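Local coordinates for GTPase activator-like protein (PDB 6SSH), which probably activates the GTPase activity of a small G protein, the crystallised piece being the Rap/Ran-GAP-type domain of a longer TSC2-like protein, at residues 52-55 / 56-59; 114-117 / 118-121; 177-180 / 181-184; 83-86 / 87-90; 27-30 / 31-34. All coordinates share one frame; numbering follows the deposited sequence.

Contact 1: residues 52-55 / 56-59; sequences GLDR and VNDM
Asp54 turns its carboxylate into the bend made by Val56, Asn57 and Met59, and three backbone N-H groups converge on it. The first torsion sets the approach: CG lies trans to the backbone N (chi1 -176°), which carries both oxygens forward over the residues that follow. Asp54 OD1 accepts from Val56 N at 2.9 Å, with the donor standing well above the carboxylate plane, 67° out of it. This bond, from a side-chain oxygen to the N-H two residues on, makes an Asx turn. Asp54 OD2 takes two donors. Asn57 N reaches it at 3.0 Å, again from above the plane, whereas Met59 N comes in on the anti lone pair at 2.9 Å and is nearly straight (N-H...O 167°). Carbon packs beside the polar grip: Val56 CB sits 3.4 Å from Asp54 OD1, the two side chains crossing at a slant, and Met59 CB lies 3.3 Å from Asp54 OD2.

Two waters extend the network. One donates to Asp54 OD2 and accepts from Asn57 ND2. The other accepts from Asp58 N at 2.8 Å and donates to Asp54 O and to Asp58 OD1, an oxygen that also forms a salt bridge with Arg42. Asp54 N is held in turn by Asp60 OD2.

With three backbone donors and a water on its two oxygens, the Asp54 carboxylate is probably ionised, its pKa likely lowered by these donors. Its negative charge would suit the three N-H groups that converge on it in a loop without regular secondary structure.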
loop_
_atom_site.group_PDB
_atom_site.type_symbol
_atom_site.label_atom_id
_atom_site.label_comp_id
_atom_site.label_asym_id
_atom_site.label_seq_id
_atom_site.Cartn_x
_atom_site.Cartn_y
_atom_site.Cartn_z
ATOM N N GLY A 52 -6.596 -13.633 0.210
ATOM C CA GLY A 52 -7.748 -13.246 -0.572
ATOM C C GLY A 52 -7.504 -13.035 -2.058
ATOM O O GLY A 52 -8.432 -12.891 -2.855
ATOM N N LEU A 53 -6.256 -12.922 -2.485
ATOM C CA LEU A 53 -5.940 -12.742 -3.918
ATOM C C LEU A 53 -6.189 -14.039 -4.661
ATOM O O LEU A 53 -5.785 -15.107 -4.215
ATOM C CB LEU A 53 -4.479 -12.283 -4.096
ATOM C CG LEU A 53 -4.118 -10.917 -3.526
ATOM C CD1 LEU A 53 -2.627 -10.746 -3.589
ATOM C CD2 LEU A 53 -4.825 -9.826 -4.275
ATOM N N ASP A 54 -6.835 -13.959 -5.812
ATOM C CA ASP A 54 -7.215 -15.144 -6.563
ATOM C C ASP A 54 -5.998 -15.968 -6.964
ATOM O O ASP A 54 -5.082 -15.493 -7.604
ATOM C CB ASP A 54 -7.945 -14.702 -7.835
ATOM C CG ASP A 54 -8.493 -15.894 -8.684
ATOM O OD1 ASP A 54 -8.779 -16.949 -8.138
ATOM O OD2 ASP A 54 -8.633 -15.618 -9.868
ATOM N N ARG A 55 -6.068 -17.260 -6.648
ATOM C CA ARG A 55 -5.067 -18.250 -7.054
ATOM C C ARG A 55 -5.554 -19.141 -8.220
ATOM O O ARG A 55 -4.840 -20.045 -8.667
ATOM C CB ARG A 55 -4.607 -19.050 -5.828
ATOM C CG ARG A 55 -5.585 -20.076 -5.312
ATOM C CD ARG A 55 -5.083 -20.741 -4.049
ATOM N NE ARG A 55 -3.945 -21.602 -4.336
ATOM C CZ ARG A 55 -4.020 -22.753 -4.990
ATOM N NH1 ARG A 55 -5.195 -23.222 -5.373
ATOM N NH2 ARG A 55 -2.935 -23.465 -5.210
ATOM N N VAL A 56 -6.756 -18.917 -8.716
ATOM C CA VAL A 56 -7.356 -19.799 -9.761
ATOM C C VAL A 56 -7.248 -19.234 -11.150
ATOM O O VAL A 56 -6.782 -19.901 -12.067
ATOM C CB VAL A 56 -8.845 -20.081 -9.413
ATOM C CG1 VAL A 56 -9.473 -21.042 -10.432
ATOM C CG2 VAL A 56 -8.914 -20.691 -8.091
ATOM N N ASN A 57 -7.729 -18.014 -11.349
ATOM C CA ASN A 57 -7.876 -17.460 -12.654
ATOM C C ASN A 57 -7.258 -16.120 -12.888
ATOM O O ASN A 57 -7.588 -15.436 -13.846
ATOM C CB ASN A 57 -9.386 -17.285 -13.052
ATOM C CG ASN A 57 -10.233 -18.536 -12.897
ATOM O OD1 ASN A 57 -10.056 -19.501 -13.631
ATOM N ND2 ASN A 57 -11.205 -18.490 -11.984
ATOM N N ASP A 58 -6.342 -15.697 -11.996
ATOM C CA ASP A 58 -5.647 -14.411 -12.139
ATOM C C ASP A 58 -6.600 -13.226 -12.173
ATOM O O ASP A 58 -6.266 -12.187 -12.702
ATOM C CB ASP A 58 -4.713 -14.368 -13.341
ATOM C CG ASP A 58 -3.530 -15.317 -13.233
ATOM O OD1 ASP A 58 -3.068 -15.552 -12.078
ATOM O OD2 ASP A 58 -3.034 -15.813 -14.300
ATOM N N MET A 59 -7.725 -13.351 -11.492
ATOM C CA MET A 59 -8.687 -12.273 -11.470
ATOM C C MET A 59 -8.122 -11.006 -10.815
ATOM O O MET A 59 -8.513 -9.882 -11.171
ATOM C CB MET A 59 -9.920 -12.732 -10.679
ATOM C CG MET A 59 -10.959 -11.618 -10.583
ATOM S SD MET A 59 -12.451 -12.257 -9.748
ATOM C CE MET A 59 -12.008 -12.390 -8.074
HETATM O O HOH W 1 -4.541 -16.739 -10.052
HETATM O O HOH W 2 -11.347 -16.075 -10.449
#

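Contact 2: residues 114-117 / 118-121; sequences PFRF and DTFP. With EDO (1,2-ethanediol), chain D.
Thr119 reaches back to Arg116 with both its side chain and its backbone. Its OG1 is placed beside its own backbone N (chi1 -59°), and the two donors therefore close on one carbonyl: Thr119 N reaches Arg116 O at 3.1 Å from above the carbonyl plane, and Thr119 OG1 donates to Arg116 O at 2.6 Å, only 21° from that plane. A bound ethanediol, probably from the crystallisation liquor, continues the chain of bonds. Its O2 accepts from Arg116 N in an almost straight bond and donates to Thr119 OG1 at 2.7 Å.

Phe115 points its ring opposite the backbone N (chi1 178°) and brings CE1 to 3.6 Å from Phe120 CE2. The two rings meet rim to rim, their centroids 6.0 Å apart, and neither lies over the other's face. Thr119 CG2 instead stands over the Phe120 ring, 3.7 Å above its plane. Further along, a water bridges the backbone, donating to Phe117 O at 2.6 Å and accepting from Phe120 N.

Phe115 and Phe117 both meet Tyr128, and Phe120 touches Tyr128, Ile8 and Ile20. The aromatic side chains thereby pack the loop between strands 104-109 and 127-134 on the central sheet, at strands 127-134 and 2-10, and on helix 17-21. The hydrogen-bonded core is a type I beta turn, Arg116 to Thr119, reinforced by the threonine hydroxyl at its last position.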
loop_
_atom_site.group_PDB
_atom_site.type_symbol
_atom_site.label_atom_id
_atom_site.label_comp_id
_atom_site.label_asym_id
_atom_site.label_seq_id
_atom_site.Cartn_x
_atom_site.Cartn_y
_atom_site.Cartn_z
ATOM N N PRO A 114 -2.827 17.285 -0.744
ATOM C CA PRO A 114 -2.730 16.578 0.530
ATOM C C PRO A 114 -3.647 15.364 0.516
ATOM O O PRO A 114 -4.772 15.405 -0.000
ATOM C CB PRO A 114 -3.243 17.609 1.545
ATOM C CG PRO A 114 -3.032 18.889 0.890
ATOM C CD PRO A 114 -3.310 18.672 -0.565
ATOM N N PHE A 115 -3.157 14.273 1.089
ATOM C CA PHE A 115 -3.997 13.075 1.124
ATOM C C PHE A 115 -5.153 13.236 2.086
ATOM O O PHE A 115 -4.932 13.625 3.250
ATOM C CB PHE A 115 -3.168 11.861 1.554
ATOM C CG PHE A 115 -3.992 10.603 1.656
ATOM C CD1 PHE A 115 -4.522 9.985 0.525
ATOM C CD2 PHE A 115 -4.307 10.053 2.882
ATOM C CE1 PHE A 115 -5.327 8.856 0.624
ATOM C CE2 PHE A 115 -5.100 8.924 2.953
ATOM C CZ PHE A 115 -5.608 8.346 1.837
ATOM N N ARG A 116 -6.364 12.972 1.635
ATOM C CA ARG A 116 -7.549 13.095 2.479
ATOM C C ARG A 116 -7.832 11.759 3.149
ATOM O O ARG A 116 -7.900 10.704 2.471
ATOM C CB ARG A 116 -8.770 13.515 1.659
ATOM C CG ARG A 116 -8.575 14.835 0.953
ATOM C CD ARG A 116 -8.088 15.890 1.914
ATOM N NE ARG A 116 -7.862 17.183 1.293
ATOM C CZ ARG A 116 -7.390 18.235 1.953
ATOM N NH1 ARG A 116 -7.102 18.119 3.239
ATOM N NH2 ARG A 116 -7.215 19.394 1.329
ATOM N N PHE A 117 -8.076 11.783 4.446
ATOM C CA PHE A 117 -8.239 10.554 5.210
ATOM C C PHE A 117 -9.464 9.763 4.764
ATOM O O PHE A 117 -9.467 8.535 4.864
ATOM C CB PHE A 117 -8.337 10.901 6.715
ATOM C CG PHE A 117 -8.348 9.699 7.593
ATOM C CD1 PHE A 117 -7.193 8.960 7.800
ATOM C CD2 PHE A 117 -9.503 9.324 8.249
ATOM C CE1 PHE A 117 -7.194 7.834 8.609
ATOM C CE2 PHE A 117 -9.518 8.199 9.076
ATOM C CZ PHE A 117 -8.363 7.450 9.245
ATOM N N ASP A 118 -10.466 10.435 4.204
ATOM C CA ASP A 118 -11.704 9.806 3.802
ATOM C C ASP A 118 -11.735 9.397 2.317
ATOM O O ASP A 118 -12.789 9.098 1.773
ATOM C CB ASP A 118 -12.907 10.701 4.146
ATOM C CG ASP A 118 -12.912 11.993 3.382
ATOM O OD1 ASP A 118 -11.921 12.323 2.710
ATOM O OD2 ASP A 118 -13.922 12.726 3.471
ATOM N N THR A 119 -10.542 9.343 1.696
ATOM C CA THR A 119 -10.428 8.984 0.267
ATOM C C THR A 119 -10.983 7.621 -0.071
ATOM O O THR A 119 -11.546 7.465 -1.152
ATOM C CB THR A 119 -8.991 9.130 -0.248
ATOM O OG1 THR A 119 -8.568 10.477 -0.058
ATOM C CG2 THR A 119 -8.894 8.810 -1.738
ATOM N N PHE A 120 -10.871 6.633 0.833
ATOM C CA PHE A 120 -11.206 5.260 0.520
ATOM C C PHE A 120 -12.137 4.758 1.620
ATOM O O PHE A 120 -11.742 3.976 2.501
ATOM C CB PHE A 120 -9.945 4.374 0.504
ATOM C CG PHE A 120 -8.864 4.861 -0.403
ATOM C CD1 PHE A 120 -8.980 4.750 -1.802
ATOM C CD2 PHE A 120 -7.712 5.365 0.096
ATOM C CE1 PHE A 120 -7.926 5.207 -2.601
ATOM C CE2 PHE A 120 -6.672 5.799 -0.696
ATOM C CZ PHE A 120 -6.805 5.744 -2.040
ATOM N N PRO A 121 -13.380 5.218 1.618
ATOM C CA PRO A 121 -14.255 4.943 2.761
ATOM C C PRO A 121 -14.411 3.453 3.089
ATOM O O PRO A 121 -14.702 2.604 2.280
ATOM C CB PRO A 121 -15.607 5.589 2.368
ATOM C CG PRO A 121 -15.477 5.970 0.936
ATOM C CD PRO A 121 -14.024 6.020 0.562
HETATM C C1 EDO D . -5.531 13.140 -2.939
HETATM O O1 EDO D . -6.162 14.059 -3.819
HETATM C C2 EDO D . -6.604 12.175 -2.510
HETATM O O2 EDO D . -6.564 12.009 -1.112
HETATM O O HOH W 3 -10.414 6.479 3.591
#

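Contact 3: residues 177-180 / 181-184; sequences IISL and KALP
The backbone runs off the end of strand 176-179 and bends toward the helix that contains Leu183 and Pro184, bringing the CA atoms of Ser179 and Ala182 to 5.3 Å. Ser179 and Ala182 make the main bond of the junction: Ser179 OG accepts from Ala182 N at 3.1 Å, with an N-H...O angle of 157°. The serine hydroxyl can do this because chi1 (72°) puts OG in the crowded position between the backbone N and the carbonyl carbon, tucked toward the N-H three residues ahead. Ala182 CB rests 3.5 Å from Ser179 OG. A second bond, from Leu183 N to Leu180 O, is long at 3.3 Å and weak. Pro184 CD lies against the same oxygen, and the ring nitrogen of Pro184 has no hydrogen to give it.

Apolar side chains pack across the junction. Ile178 aims at the following segment, and its CG2 branch does the touching, 3.8 Å from Leu183 CA and 4.0 Å from both Ala182 CB and Leu183 CD1. Leu180 makes a looser methyl contact, with its CD2 4.2 Å from Leu183 CD2. Leu183 also lays its CB 3.3 Å from Ser179 O.

Beyond the junction, Leu183 continues onto Val156 and Val158 of the adjacent strand 155-162, to which Ile178 is joined by backbone bonds. Lys181 is tied to Asp151 by a backbone bond. The whole is a tight strand-to-helix connection of an alpha/beta fold, leading from an outermost strand of the mixed sheet into helix 183-201.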
loop_
_atom_site.group_PDB
_atom_site.type_symbol
_atom_site.label_atom_id
_atom_site.label_comp_id
_atom_site.label_asym_id
_atom_site.label_seq_id
_atom_site.Cartn_x
_atom_site.Cartn_y
_atom_site.Cartn_z
ATOM N N ILE A 177 11.273 12.652 6.795
ATOM C CA ILE A 177 11.941 12.584 5.529
ATOM C C ILE A 177 12.782 11.330 5.453
ATOM O O ILE A 177 13.591 11.083 6.358
ATOM C CB ILE A 177 12.738 13.880 5.216
ATOM C CG1 ILE A 177 13.198 13.865 3.762
ATOM C CG2 ILE A 177 13.913 14.125 6.181
ATOM C CD1 ILE A 177 13.626 15.223 3.221
ATOM N N ILE A 178 12.627 10.572 4.376
ATOM C CA ILE A 178 13.227 9.215 4.270
ATOM C C ILE A 178 13.775 9.085 2.866
ATOM O O ILE A 178 13.096 9.443 1.894
ATOM C CB ILE A 178 12.146 8.126 4.507
ATOM C CG1 ILE A 178 11.456 8.258 5.862
ATOM C CG2 ILE A 178 12.707 6.753 4.346
ATOM C CD1 ILE A 178 12.318 8.010 7.018
ATOM N N SER A 179 15.000 8.550 2.710
ATOM C CA SER A 179 15.547 8.360 1.378
ATOM C C SER A 179 14.802 7.218 0.673
ATOM O O SER A 179 14.240 6.320 1.311
ATOM C CB SER A 179 17.043 8.080 1.422
ATOM O OG SER A 179 17.250 6.749 1.930
ATOM N N LEU A 180 14.839 7.238 -0.651
ATOM C CA LEU A 180 14.285 6.105 -1.403
ATOM C C LEU A 180 14.990 4.815 -1.040
ATOM O O LEU A 180 14.298 3.805 -0.997
ATOM C CB LEU A 180 14.398 6.327 -2.917
ATOM C CG LEU A 180 13.499 7.434 -3.442
ATOM C CD1 LEU A 180 13.737 7.632 -4.939
ATOM C CD2 LEU A 180 12.048 7.153 -3.170
ATOM N N LYS A 181 16.294 4.835 -0.777
ATOM C CA LYS A 181 16.975 3.595 -0.359
ATOM C C LYS A 181 16.442 3.032 0.938
ATOM O O LYS A 181 16.274 1.826 1.064
ATOM C CB LYS A 181 18.474 3.851 -0.239
ATOM C CG LYS A 181 19.319 2.585 0.001
ATOM C CD LYS A 181 20.801 2.928 0.144
ATOM C CE LYS A 181 21.657 1.658 0.244
ATOM N NZ LYS A 181 21.415 0.711 -0.888
ATOM N N ALA A 182 16.173 3.871 1.916
ATOM C CA ALA A 182 15.688 3.437 3.213
ATOM C C ALA A 182 14.213 3.149 3.253
ATOM O O ALA A 182 13.702 2.507 4.188
ATOM C CB ALA A 182 16.002 4.480 4.243
ATOM N N LEU A 183 13.516 3.611 2.237
ATOM C CA LEU A 183 12.056 3.634 2.262
ATOM C C LEU A 183 11.358 2.276 2.405
ATOM O O LEU A 183 10.466 2.155 3.224
ATOM C CB LEU A 183 11.553 4.434 1.063
ATOM C CG LEU A 183 10.036 4.611 1.059
ATOM C CD1 LEU A 183 9.582 5.488 2.267
ATOM C CD2 LEU A 183 9.623 5.228 -0.304
ATOM N N PRO A 184 11.745 1.273 1.603
ATOM C CA PRO A 184 10.934 0.057 1.730
ATOM C C PRO A 184 11.052 -0.604 3.107
ATOM O O PRO A 184 10.037 -1.067 3.647
ATOM C CB PRO A 184 11.545 -0.882 0.679
ATOM C CG PRO A 184 12.383 -0.051 -0.214
ATOM C CD PRO A 184 12.686 1.245 0.475
#

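Contact 4: residues 83-86 / 87-90; sequences PTNL and EHDP. With EDO (1,2-ethanediol), chain F.
Asn85 folds its side chain over the imidazole of His88. From CB the chain extends away from its own backbone N (chi1 -179°), which carries CG to 3.7 Å from His88 CG, and there the amide divides its work. Asn85 OD1 accepts from His88 N at 3.0 Å, the donor standing 52° above the carbonyl plane, and it also lies 3.4 Å from Glu87 CB. At the other tip, Asn85 ND2 sits over the centre of the His88 ring, 3.5 Å above its plane. Amide and imidazole are stacked, with only 15° between their planes. In the ring plane, at its edge, His88 ND1 is hydrogen-bonded at 3.1 Å to O1 of an ethanediol, probably from the crystallisation liquor.

The backbone closes the same bend: Asp89 N donates to Asn85 O at 2.8 Å. A water accepts from Asn85 N and donates to Asp89 O. Pro90 CB lies 3.3 Å from Leu86 O. The carboxylate of Asp89 bonds instead to Ile93 N and Met94 N at the start of helix 93-99. The bond from Asp89 N to Asn85 O is that of a single alpha turn, here in an exposed loop leading from strand 73-78 to that helix.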
loop_
_atom_site.group_PDB
_atom_site.type_symbol
_atom_site.label_atom_id
_atom_site.label_comp_id
_atom_site.label_asym_id
_atom_site.label_seq_id
_atom_site.Cartn_x
_atom_site.Cartn_y
_atom_site.Cartn_z
ATOM N N PRO A 83 -5.955 -6.083 -12.412
ATOM C CA PRO A 83 -6.477 -5.614 -13.707
ATOM C C PRO A 83 -7.637 -4.641 -13.528
ATOM O O PRO A 83 -8.419 -4.726 -12.601
ATOM C CB PRO A 83 -6.952 -6.908 -14.398
ATOM C CG PRO A 83 -7.020 -7.901 -13.358
ATOM C CD PRO A 83 -6.201 -7.530 -12.177
ATOM N N THR A 84 -7.676 -3.699 -14.478
ATOM C CA THR A 84 -8.794 -2.769 -14.580
ATOM C C THR A 84 -9.584 -3.084 -15.831
ATOM O O THR A 84 -9.007 -3.184 -16.930
ATOM C CB THR A 84 -8.253 -1.344 -14.676
ATOM O OG1 THR A 84 -7.545 -1.015 -13.465
ATOM C CG2 THR A 84 -9.310 -0.324 -14.894
ATOM N N ASN A 85 -10.880 -3.207 -15.666
ATOM C CA ASN A 85 -11.781 -3.292 -16.813
ATOM C C ASN A 85 -13.045 -2.534 -16.428
ATOM O O ASN A 85 -13.824 -3.013 -15.621
ATOM C CB ASN A 85 -12.091 -4.758 -17.210
ATOM C CG ASN A 85 -13.008 -4.840 -18.399
ATOM O OD1 ASN A 85 -13.910 -4.034 -18.584
ATOM N ND2 ASN A 85 -12.711 -5.787 -19.283
ATOM N N LEU A 86 -13.164 -1.310 -16.956
ATOM C CA LEU A 86 -14.249 -0.414 -16.512
ATOM C C LEU A 86 -15.594 -0.701 -17.145
ATOM O O LEU A 86 -16.600 -0.150 -16.706
ATOM C CB LEU A 86 -13.815 1.042 -16.679
ATOM C CG LEU A 86 -12.528 1.408 -15.910
ATOM C CD1 LEU A 86 -12.175 2.909 -16.279
ATOM C CD2 LEU A 86 -12.673 1.199 -14.479
ATOM N N GLU A 87 -15.602 -1.515 -18.194
ATOM C CA GLU A 87 -16.880 -2.075 -18.660
ATOM C C GLU A 87 -17.443 -3.109 -17.707
ATOM O O GLU A 87 -18.636 -3.044 -17.372
ATOM C CB GLU A 87 -16.693 -2.651 -20.049
ATOM C CG GLU A 87 -16.654 -1.638 -21.159
ATOM C CD GLU A 87 -17.988 -0.906 -21.406
ATOM O OE1 GLU A 87 -19.068 -1.412 -20.948
ATOM O OE2 GLU A 87 -18.023 0.096 -22.153
ATOM N N HIS A 88 -16.604 -4.028 -17.249
ATOM C CA HIS A 88 -17.044 -5.119 -16.397
ATOM C C HIS A 88 -17.193 -4.627 -14.951
ATOM O O HIS A 88 -18.013 -5.131 -14.207
ATOM C CB HIS A 88 -16.032 -6.271 -16.349
ATOM C CG HIS A 88 -15.871 -6.985 -17.645
ATOM N ND1 HIS A 88 -15.033 -8.069 -17.807
ATOM C CD2 HIS A 88 -16.467 -6.788 -18.828
ATOM C CE1 HIS A 88 -15.095 -8.479 -19.063
ATOM N NE2 HIS A 88 -15.972 -7.728 -19.705
ATOM N N ASP A 89 -16.312 -3.728 -14.508
ATOM C CA ASP A 89 -16.211 -3.387 -13.096
ATOM C C ASP A 89 -15.868 -1.901 -13.032
ATOM O O ASP A 89 -14.722 -1.537 -12.625
ATOM C CB ASP A 89 -15.156 -4.274 -12.411
ATOM C CG ASP A 89 -15.109 -4.059 -10.894
ATOM O OD1 ASP A 89 -15.968 -3.338 -10.343
ATOM O OD2 ASP A 89 -14.162 -4.599 -10.250
ATOM N N PRO A 90 -16.779 -1.039 -13.413
ATOM C CA PRO A 90 -16.489 0.416 -13.429
ATOM C C PRO A 90 -16.114 0.988 -12.062
ATOM O O PRO A 90 -15.366 1.970 -12.027
ATOM C CB PRO A 90 -17.815 1.039 -13.893
ATOM C CG PRO A 90 -18.874 -0.041 -13.611
ATOM C CD PRO A 90 -18.138 -1.321 -13.901
HETATM C C1 EDO F . -14.523 -9.919 -14.547
HETATM O O1 EDO F . -13.655 -8.963 -15.188
HETATM C C2 EDO F . -13.809 -10.664 -13.413
HETATM O O2 EDO F . -12.529 -11.178 -13.842
HETATM O O HOH W 4 -11.937 -2.509 -13.059
#

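Contact 5: residues 27-30 / 31-34; sequences SPDY and HRFL
Tyr30 sets the edge of its ring on the face of His31, a T-shaped pair with centroids 5.0 Å apart and planes at 77°. Tyr30 CD2 stands over the centre of the imidazole. A face of the phenol ring is covered in turn by Leu34, whose CG makes a CH-pi contact 4.3 Å from the Tyr30 centroid, while Leu34 CD1 lies 3.8 Å from Tyr30 CZ.

Round the helix, the Arg32 chain bends at chi3 (-78°), which brings NH2 to Asp29 OD1, a salt bridge at 2.8 Å. The carboxylate meets the guanidinium edge, their planes 72° apart. A water bridges the pair, accepting from Arg32 NE at 2.7 Å and donating to Asp29 OD1, and Pro28 O lies over the guanidinium face. Ser27 is the N-cap: its OG accepts from Tyr30 N at 3.1 Å, ahead of regular backbone bonds such as Leu34 N to Tyr30 O.

His31 NE2 bonds to Gly26 N, Tyr30 OH to Thr80 OG1, and Asp29 OD1 has a second salt bridge to Arg154. Helix 28-37 lies against the sheet, with Tyr30 and Leu34 on Val7 and Val78 of strands 2-10 and 73-78, and with Phe33 against helix 183-201.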
loop_
_atom_site.group_PDB
_atom_site.type_symbol
_atom_site.label_atom_id
_atom_site.label_comp_id
_atom_site.label_asym_id
_atom_site.label_seq_id
_atom_site.Cartn_x
_atom_site.Cartn_y
_atom_site.Cartn_z
ATOM N N SER A 27 4.729 5.516 -10.921
ATOM C CA SER A 27 5.962 6.139 -11.386
ATOM C C SER A 27 7.130 5.177 -11.255
ATOM O O SER A 27 7.057 4.194 -10.545
ATOM C CB SER A 27 6.270 7.355 -10.512
ATOM O OG SER A 27 6.566 6.845 -9.196
ATOM N N PRO A 28 8.251 5.509 -11.910
ATOM C CA PRO A 28 9.417 4.627 -11.793
ATOM C C PRO A 28 9.866 4.471 -10.341
ATOM O O PRO A 28 10.207 3.342 -9.943
ATOM C CB PRO A 28 10.468 5.347 -12.631
ATOM C CG PRO A 28 9.612 6.008 -13.750
ATOM C CD PRO A 28 8.407 6.508 -12.988
ATOM N N ASP A 29 9.870 5.534 -9.550
ATOM C CA ASP A 29 10.302 5.392 -8.151
ATOM C C ASP A 29 9.332 4.527 -7.359
ATOM O O ASP A 29 9.751 3.723 -6.502
ATOM C CB ASP A 29 10.427 6.763 -7.476
ATOM C CG ASP A 29 11.646 7.539 -7.898
ATOM O OD1 ASP A 29 12.625 6.954 -8.415
ATOM O OD2 ASP A 29 11.590 8.762 -7.681
ATOM N N TYR A 30 8.042 4.644 -7.643
ATOM C CA TYR A 30 7.056 3.779 -7.017
ATOM C C TYR A 30 7.289 2.307 -7.328
ATOM O O TYR A 30 7.269 1.436 -6.448
ATOM C CB TYR A 30 5.645 4.206 -7.477
ATOM C CG TYR A 30 4.567 3.166 -7.245
ATOM C CD1 TYR A 30 3.972 2.960 -6.021
ATOM C CD2 TYR A 30 4.129 2.381 -8.300
ATOM C CE1 TYR A 30 2.971 2.031 -5.847
ATOM C CE2 TYR A 30 3.135 1.473 -8.136
ATOM C CZ TYR A 30 2.540 1.281 -6.935
ATOM O OH TYR A 30 1.539 0.358 -6.749
ATOM N N HIS A 31 7.585 2.029 -8.601
ATOM C CA HIS A 31 7.883 0.646 -8.987
ATOM C C HIS A 31 9.157 0.106 -8.351
ATOM O O HIS A 31 9.230 -1.038 -7.958
ATOM C CB HIS A 31 7.870 0.485 -10.514
ATOM C CG HIS A 31 6.465 0.486 -11.044
ATOM N ND1 HIS A 31 5.636 -0.606 -10.897
ATOM C CD2 HIS A 31 5.707 1.455 -11.612
ATOM C CE1 HIS A 31 4.431 -0.313 -11.374
ATOM N NE2 HIS A 31 4.445 0.921 -11.829
ATOM N N ARG A 32 10.193 0.936 -8.228
ATOM C CA ARG A 32 11.417 0.475 -7.560
ATOM C C ARG A 32 11.127 0.249 -6.076
ATOM O O ARG A 32 11.632 -0.681 -5.477
ATOM C CB ARG A 32 12.548 1.453 -7.777
ATOM C CG ARG A 32 13.169 1.319 -9.155
ATOM C CD ARG A 32 14.440 2.201 -9.241
ATOM N NE ARG A 32 14.059 3.594 -9.423
ATOM C CZ ARG A 32 13.844 4.170 -10.608
ATOM N NH1 ARG A 32 13.987 3.475 -11.736
ATOM N NH2 ARG A 32 13.446 5.433 -10.681
ATOM N N PHE A 33 10.253 1.050 -5.493
ATOM C CA PHE A 33 9.844 0.878 -4.101
ATOM C C PHE A 33 9.126 -0.463 -3.929
ATOM O O PHE A 33 9.432 -1.199 -2.996
ATOM C CB PHE A 33 8.935 2.037 -3.691
ATOM C CG PHE A 33 8.064 1.771 -2.499
ATOM C CD1 PHE A 33 8.609 1.788 -1.228
ATOM C CD2 PHE A 33 6.691 1.519 -2.626
ATOM C CE1 PHE A 33 7.833 1.519 -0.144
ATOM C CE2 PHE A 33 5.931 1.276 -1.488
ATOM C CZ PHE A 33 6.502 1.307 -0.285
ATOM N N LEU A 34 8.188 -0.821 -4.819
ATOM C CA LEU A 34 7.545 -2.145 -4.703
ATOM C C LEU A 34 8.530 -3.299 -4.688
ATOM O O LEU A 34 8.400 -4.223 -3.877
ATOM C CB LEU A 34 6.624 -2.355 -5.901
ATOM C CG LEU A 34 5.345 -1.485 -5.936
ATOM C CD1 LEU A 34 4.562 -1.882 -7.189
ATOM C CD2 LEU A 34 4.509 -1.660 -4.702
HETATM O O HOH W 5 14.030 4.728 -6.955
#

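Overall arrangement
From the N terminus, contact 5 comes first, forming the capped start of helix 28-37. Contact 1 then bends the loop between strands 39-42 and 63-68, contact 4 curls the one between strand 73-78 and helix 93-99, and contact 2 turns the one between strands 104-109 and 127-134. Contact 3 comes last, joining strand 176-179 to helix 183-201. All five run in series, and none nests in or crosses another. Two pairs meet in space: Leu180 of contact 3 packs on Asp29 of contact 5, and Leu183 on Phe33, the latter joining helices 183-201 and 28-37, while Met59 O of contact 1 touches Pro83 of contact 4. Contacts 3 and 4 lie farthest apart, centres about 34 Å.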